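Local coordinates for ricin B lectin (Clostridium thermocellum, PDB 3VSF), which is an exo-beta-1,3-galactanase that probably releases sugar units from the ends of beta-1,3-galactan chains, joining a family 43 glycosidase to a beta-trefoil galactose-binding module, at residues A[439-451]-A[458-470]. Numbering follows the deposited sequence.
Sequences SNGGYNQHWKFTD and KISSRHCGKLIDV
Arg-462 lies across one face of the Tyr-443 ring and alongside His-446. Its NH1 gives a hydrogen bond to His-446 ND1 (3.1 Å, 144° at the hydrogen), tilted out of both group planes. With CG anti to the backbone N (chi1 -171°) and the chain extended to NE, CD lies over the Tyr-443 ring, 3.8 Å from its centroid (CH-pi), and the guanidinium follows past the rim, its own face over Tyr-443 CE1, the two planes 20° apart. Next along the strands, Lys-448 and Ser-460 form a hydrogen-bonded antiparallel pair, the bond from Lys-448 N to Ser-460 O (2.9 Å) nearly straight. Strands 447-453 and 456-461 make a hairpin of the ricin-type beta-trefoil. On the face carrying Ile-459 and Ser-461, Trp-447 CB meets Ile-459 CG2 at 3.6 Å, while Ile-468 of strand 467-470 lays CD1 over the indole's six-membered ring, 4.2 Å from its centroid; on the opposite side Ser-461 CB touches Trp-447 CZ3 (3.7 Å). Ahead of the hairpin, Asn-440 OD1 accepts from Gly-442 N in an Asx turn. Asn-440 and Asn-444 belong to the galactose-binding site, empty of galactose here; Val-423 O holds Asn-444 ND2, and Gln-445 NE2 bonds to Asp-422, of the same site.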
loop_
_atom_site.group_PDB
_atom_site.type_symbol
_atom_site.label_atom_id
_atom_site.label_comp_id
_atom_site.label_asym_id
_atom_site.label_seq_id
_atom_site.Cartn_x
_atom_site.Cartn_y
_atom_site.Cartn_z
ATOM N N SER A 439 6.885 3.191 10.022
ATOM C CA SER A 439 5.970 4.315 10.172
ATOM C C SER A 439 4.539 3.871 9.885
ATOM O O SER A 439 4.274 3.233 8.868
ATOM C CB SER A 439 6.366 5.463 9.243
ATOM O OG SER A 439 5.520 6.584 9.430
ATOM N N ASN A 440 3.622 4.206 10.787
ATOM C CA ASN A 440 2.229 3.801 10.633
ATOM C C ASN A 440 1.239 4.856 11.117
ATOM O O ASN A 440 0.085 4.545 11.418
ATOM C CB ASN A 440 1.975 2.469 11.343
ATOM C CG ASN A 440 2.317 2.519 12.819
ATOM O OD1 ASN A 440 2.206 3.564 13.460
ATOM N ND2 ASN A 440 2.738 1.385 13.364
ATOM N N GLY A 441 1.698 6.100 11.193
ATOM C CA GLY A 441 0.843 7.213 11.565
ATOM C C GLY A 441 0.299 7.129 12.978
ATOM O O GLY A 441 -0.526 7.948 13.383
ATOM N N GLY A 442 0.761 6.137 13.734
ATOM C CA GLY A 442 0.322 5.962 15.106
ATOM C C GLY A 442 0.800 7.085 16.005
ATOM O O GLY A 442 1.882 7.636 15.799
ATOM N N TYR A 443 -0.007 7.427 17.004
ATOM C CA TYR A 443 0.347 8.489 17.939
ATOM C C TYR A 443 1.578 8.131 18.766
ATOM O O TYR A 443 2.275 9.012 19.268
ATOM C CB TYR A 443 -0.831 8.821 18.858
ATOM C CG TYR A 443 -1.806 9.810 18.262
ATOM C CD1 TYR A 443 -1.517 10.465 17.072
ATOM C CD2 TYR A 443 -3.008 10.099 18.895
ATOM C CE1 TYR A 443 -2.401 11.374 16.524
ATOM C CE2 TYR A 443 -3.899 11.008 18.354
ATOM C CZ TYR A 443 -3.590 11.642 17.168
ATOM O OH TYR A 443 -4.472 12.548 16.624
ATOM N N ASN A 444 1.841 6.836 18.904
ATOM C CA ASN A 444 3.013 6.376 19.635
ATOM C C ASN A 444 4.297 6.597 18.840
ATOM O O ASN A 444 5.361 6.105 19.213
ATOM C CB ASN A 444 2.869 4.902 20.020
ATOM C CG ASN A 444 2.747 3.993 18.813
ATOM O OD1 ASN A 444 2.222 4.387 17.773
ATOM N ND2 ASN A 444 3.233 2.764 18.950
ATOM N N GLN A 445 4.184 7.337 17.742
ATOM C CA GLN A 445 5.337 7.683 16.920
ATOM C C GLN A 445 5.443 9.195 16.760
ATOM O O GLN A 445 6.306 9.696 16.038
ATOM C CB GLN A 445 5.248 7.008 15.549
ATOM C CG GLN A 445 5.231 5.490 15.609
ATOM C CD GLN A 445 5.304 4.846 14.238
ATOM O OE1 GLN A 445 5.237 5.527 13.215
ATOM N NE2 GLN A 445 5.445 3.525 14.212
ATOM N N HIS A 446 4.555 9.916 17.439
ATOM C CA HIS A 446 4.575 11.373 17.424
ATOM C C HIS A 446 5.173 11.917 18.717
ATOM O O HIS A 446 4.787 11.504 19.812
ATOM C CB HIS A 446 3.164 11.928 17.219
ATOM C CG HIS A 446 2.574 11.595 15.884
ATOM N ND1 HIS A 446 1.296 11.965 15.523
ATOM C CD2 HIS A 446 3.087 10.929 14.824
ATOM C CE1 HIS A 446 1.047 11.539 14.296
ATOM N NE2 HIS A 446 2.118 10.908 13.850
ATOM N N TRP A 447 6.113 12.847 18.587
ATOM C CA TRP A 447 6.829 13.377 19.742
ATOM C C TRP A 447 6.808 14.899 19.785
ATOM O O TRP A 447 7.046 15.560 18.774
ATOM C CB TRP A 447 8.277 12.883 19.733
ATOM C CG TRP A 447 8.395 11.393 19.722
ATOM C CD1 TRP A 447 8.520 10.590 18.627
ATOM C CD2 TRP A 447 8.394 10.526 20.860
ATOM N NE1 TRP A 447 8.600 9.274 19.013
ATOM C CE2 TRP A 447 8.525 9.208 20.381
ATOM C CE3 TRP A 447 8.297 10.734 22.239
ATOM C CZ2 TRP A 447 8.560 8.104 21.230
ATOM C CZ3 TRP A 447 8.331 9.639 23.081
ATOM C CH2 TRP A 447 8.464 8.341 22.573
ATOM N N LYS A 448 6.527 15.450 20.962
ATOM C CA LYS A 448 6.549 16.897 21.147
ATOM C C LYS A 448 7.776 17.331 21.942
ATOM O O LYS A 448 8.089 16.757 22.986
ATOM C CB LYS A 448 5.277 17.381 21.846
ATOM C CG LYS A 448 5.221 18.891 22.028
ATOM C CD LYS A 448 3.886 19.347 22.595
ATOM C CE LYS A 448 3.701 18.888 24.031
ATOM N NZ LYS A 448 2.425 19.400 24.609
ATOM N N PHE A 449 8.467 18.349 21.440
ATOM C CA PHE A 449 9.643 18.884 22.114
ATOM C C PHE A 449 9.279 20.081 22.985
ATOM O O PHE A 449 8.690 21.051 22.509
ATOM C CB PHE A 449 10.710 19.284 21.093
ATOM C CG PHE A 449 11.356 18.117 20.404
ATOM C CD1 PHE A 449 12.624 17.697 20.769
ATOM C CD2 PHE A 449 10.694 17.436 19.396
ATOM C CE1 PHE A 449 13.222 16.623 20.136
ATOM C CE2 PHE A 449 11.287 16.361 18.763
ATOM C CZ PHE A 449 12.551 15.953 19.133
ATOM N N THR A 450 9.633 20.004 24.263
ATOM C CA THR A 450 9.368 21.090 25.195
ATOM C C THR A 450 10.676 21.683 25.708
ATOM O O THR A 450 11.415 21.033 26.446
ATOM C CB THR A 450 8.531 20.608 26.394
ATOM O OG1 THR A 450 7.393 19.877 25.922
ATOM C CG2 THR A 450 8.062 21.792 27.226
ATOM N N ASP A 451 10.958 22.918 25.306
ATOM C CA ASP A 451 12.186 23.597 25.707
ATOM C C ASP A 451 12.224 23.829 27.215
ATOM O O ASP A 451 11.305 24.416 27.785
ATOM C CB ASP A 451 12.328 24.929 24.964
ATOM C CG ASP A 451 13.605 25.668 25.323
ATOM O OD1 ASP A 451 14.630 25.456 24.639
ATOM O OD2 ASP A 451 13.586 26.464 26.285
ATOM N N LYS A 458 12.322 18.288 26.812
ATOM C CA LYS A 458 11.606 17.120 27.310
ATOM C C LYS A 458 10.739 16.572 26.184
ATOM O O LYS A 458 9.737 17.181 25.810
ATOM C CB LYS A 458 10.738 17.476 28.519
ATOM C CG LYS A 458 11.520 17.798 29.782
ATOM C CD LYS A 458 10.596 17.958 30.980
ATOM C CE LYS A 458 9.577 19.063 30.751
ATOM N NZ LYS A 458 8.656 19.221 31.911
ATOM N N ILE A 459 11.133 15.426 25.641
ATOM C CA ILE A 459 10.432 14.841 24.505
ATOM C C ILE A 459 9.316 13.909 24.964
ATOM O O ILE A 459 9.569 12.775 25.371
ATOM C CB ILE A 459 11.402 14.075 23.590
ATOM C CG1 ILE A 459 12.665 14.906 23.346
ATOM C CG2 ILE A 459 10.725 13.716 22.278
ATOM C CD1 ILE A 459 13.728 14.187 22.549
ATOM N N SER A 460 8.081 14.394 24.891
ATOM C CA SER A 460 6.927 13.636 25.364
ATOM C C SER A 460 6.151 12.991 24.221
ATOM O O SER A 460 5.988 13.580 23.153
ATOM C CB SER A 460 5.995 14.536 26.180
ATOM O OG SER A 460 5.540 15.633 25.407
ATOM N N SER A 461 5.671 11.774 24.459
ATOM C CA SER A 461 4.864 11.063 23.479
ATOM C C SER A 461 3.477 11.687 23.392
ATOM O O SER A 461 3.006 12.307 24.345
ATOM C CB SER A 461 4.755 9.582 23.845
ATOM O OG SER A 461 4.025 8.865 22.865
ATOM N N ARG A 462 2.828 11.525 22.246
ATOM C CA ARG A 462 1.506 12.099 22.027
ATOM C C ARG A 462 0.429 11.194 22.610
ATOM O O ARG A 462 -0.668 11.647 22.943
ATOM C CB ARG A 462 1.268 12.307 20.531
ATOM C CG ARG A 462 0.016 13.097 20.192
ATOM C CD ARG A 462 -0.069 13.347 18.695
ATOM N NE ARG A 462 -1.134 14.281 18.347
ATOM C CZ ARG A 462 -1.328 14.765 17.124
ATOM N NH1 ARG A 462 -0.525 14.402 16.131
ATOM N NH2 ARG A 462 -2.321 15.612 16.892
ATOM N N HIS A 463 0.756 9.914 22.738
ATOM C CA HIS A 463 -0.195 8.912 23.204
ATOM C C HIS A 463 -0.574 9.118 24.669
ATOM O O HIS A 463 -1.756 9.167 25.010
ATOM C CB HIS A 463 0.383 7.510 22.999
ATOM C CG HIS A 463 -0.656 6.439 22.879
ATOM N ND1 HIS A 463 -0.852 5.479 23.848
ATOM C CD2 HIS A 463 -1.552 6.173 21.898
ATOM C CE1 HIS A 463 -1.825 4.669 23.471
ATOM N NE2 HIS A 463 -2.268 5.070 22.292
ATOM N N CYS A 464 0.429 9.242 25.532
ATOM C CA CYS A 464 0.188 9.355 26.967
ATOM C C CYS A 464 0.851 10.585 27.584
ATOM O O CYS A 464 0.421 11.070 28.631
ATOM C CB CYS A 464 0.664 8.091 27.686
ATOM S SG CYS A 464 2.398 7.685 27.391
ATOM N N GLY A 465 1.901 11.080 26.939
ATOM C CA GLY A 465 2.571 12.282 27.399
ATOM C C GLY A 465 3.840 12.020 28.188
ATOM O O GLY A 465 4.511 12.955 28.624
ATOM N N LYS A 466 4.173 10.747 28.374
ATOM C CA LYS A 466 5.379 10.379 29.104
ATOM C C LYS A 466 6.624 10.671 28.274
ATOM O O LYS A 466 6.582 10.648 27.044
ATOM C CB LYS A 466 5.331 8.908 29.522
ATOM C CG LYS A 466 4.124 8.556 30.374
ATOM C CD LYS A 466 4.205 7.134 30.904
ATOM C CE LYS A 466 2.930 6.749 31.636
ATOM N NZ LYS A 466 2.571 7.728 32.698
ATOM N N LEU A 467 7.733 10.947 28.952
ATOM C CA LEU A 467 8.944 11.414 28.285
ATOM C C LEU A 467 9.870 10.277 27.872
ATOM O O LEU A 467 9.813 9.180 28.425
ATOM C CB LEU A 467 9.707 12.377 29.200
ATOM C CG LEU A 467 8.876 13.420 29.946
ATOM C CD1 LEU A 467 9.778 14.321 30.777
ATOM C CD2 LEU A 467 8.042 14.239 28.977
ATOM N N ILE A 468 10.724 10.554 26.890
ATOM C CA ILE A 468 11.802 9.643 26.534
ATOM C C ILE A 468 12.767 9.584 27.707
ATOM O O ILE A 468 13.277 10.612 28.153
ATOM C CB ILE A 468 12.549 10.118 25.278
ATOM C CG1 ILE A 468 11.594 10.189 24.085
ATOM C CG2 ILE A 468 13.723 9.199 24.974
ATOM C CD1 ILE A 468 12.262 10.593 22.790
ATOM N N ASP A 469 13.015 8.379 28.208
ATOM C CA ASP A 469 13.736 8.213 29.464
ATOM C C ASP A 469 14.806 7.130 29.365
ATOM O O ASP A 469 14.580 6.074 28.778
ATOM C CB ASP A 469 12.739 7.864 30.573
ATOM C CG ASP A 469 13.347 7.934 31.959
ATOM O OD1 ASP A 469 14.556 7.660 32.102
ATOM O OD2 ASP A 469 12.610 8.260 32.914
ATOM N N VAL A 470 15.975 7.399 29.941
ATOM C CA VAL A 470 17.017 6.389 30.063
ATOM C C VAL A 470 16.758 5.555 31.313
ATOM O O VAL A 470 16.805 6.070 32.431
ATOM C CB VAL A 470 18.417 7.020 30.155
ATOM C CG1 VAL A 470 19.484 5.937 30.201
ATOM C CG2 VAL A 470 18.657 7.958 28.983
#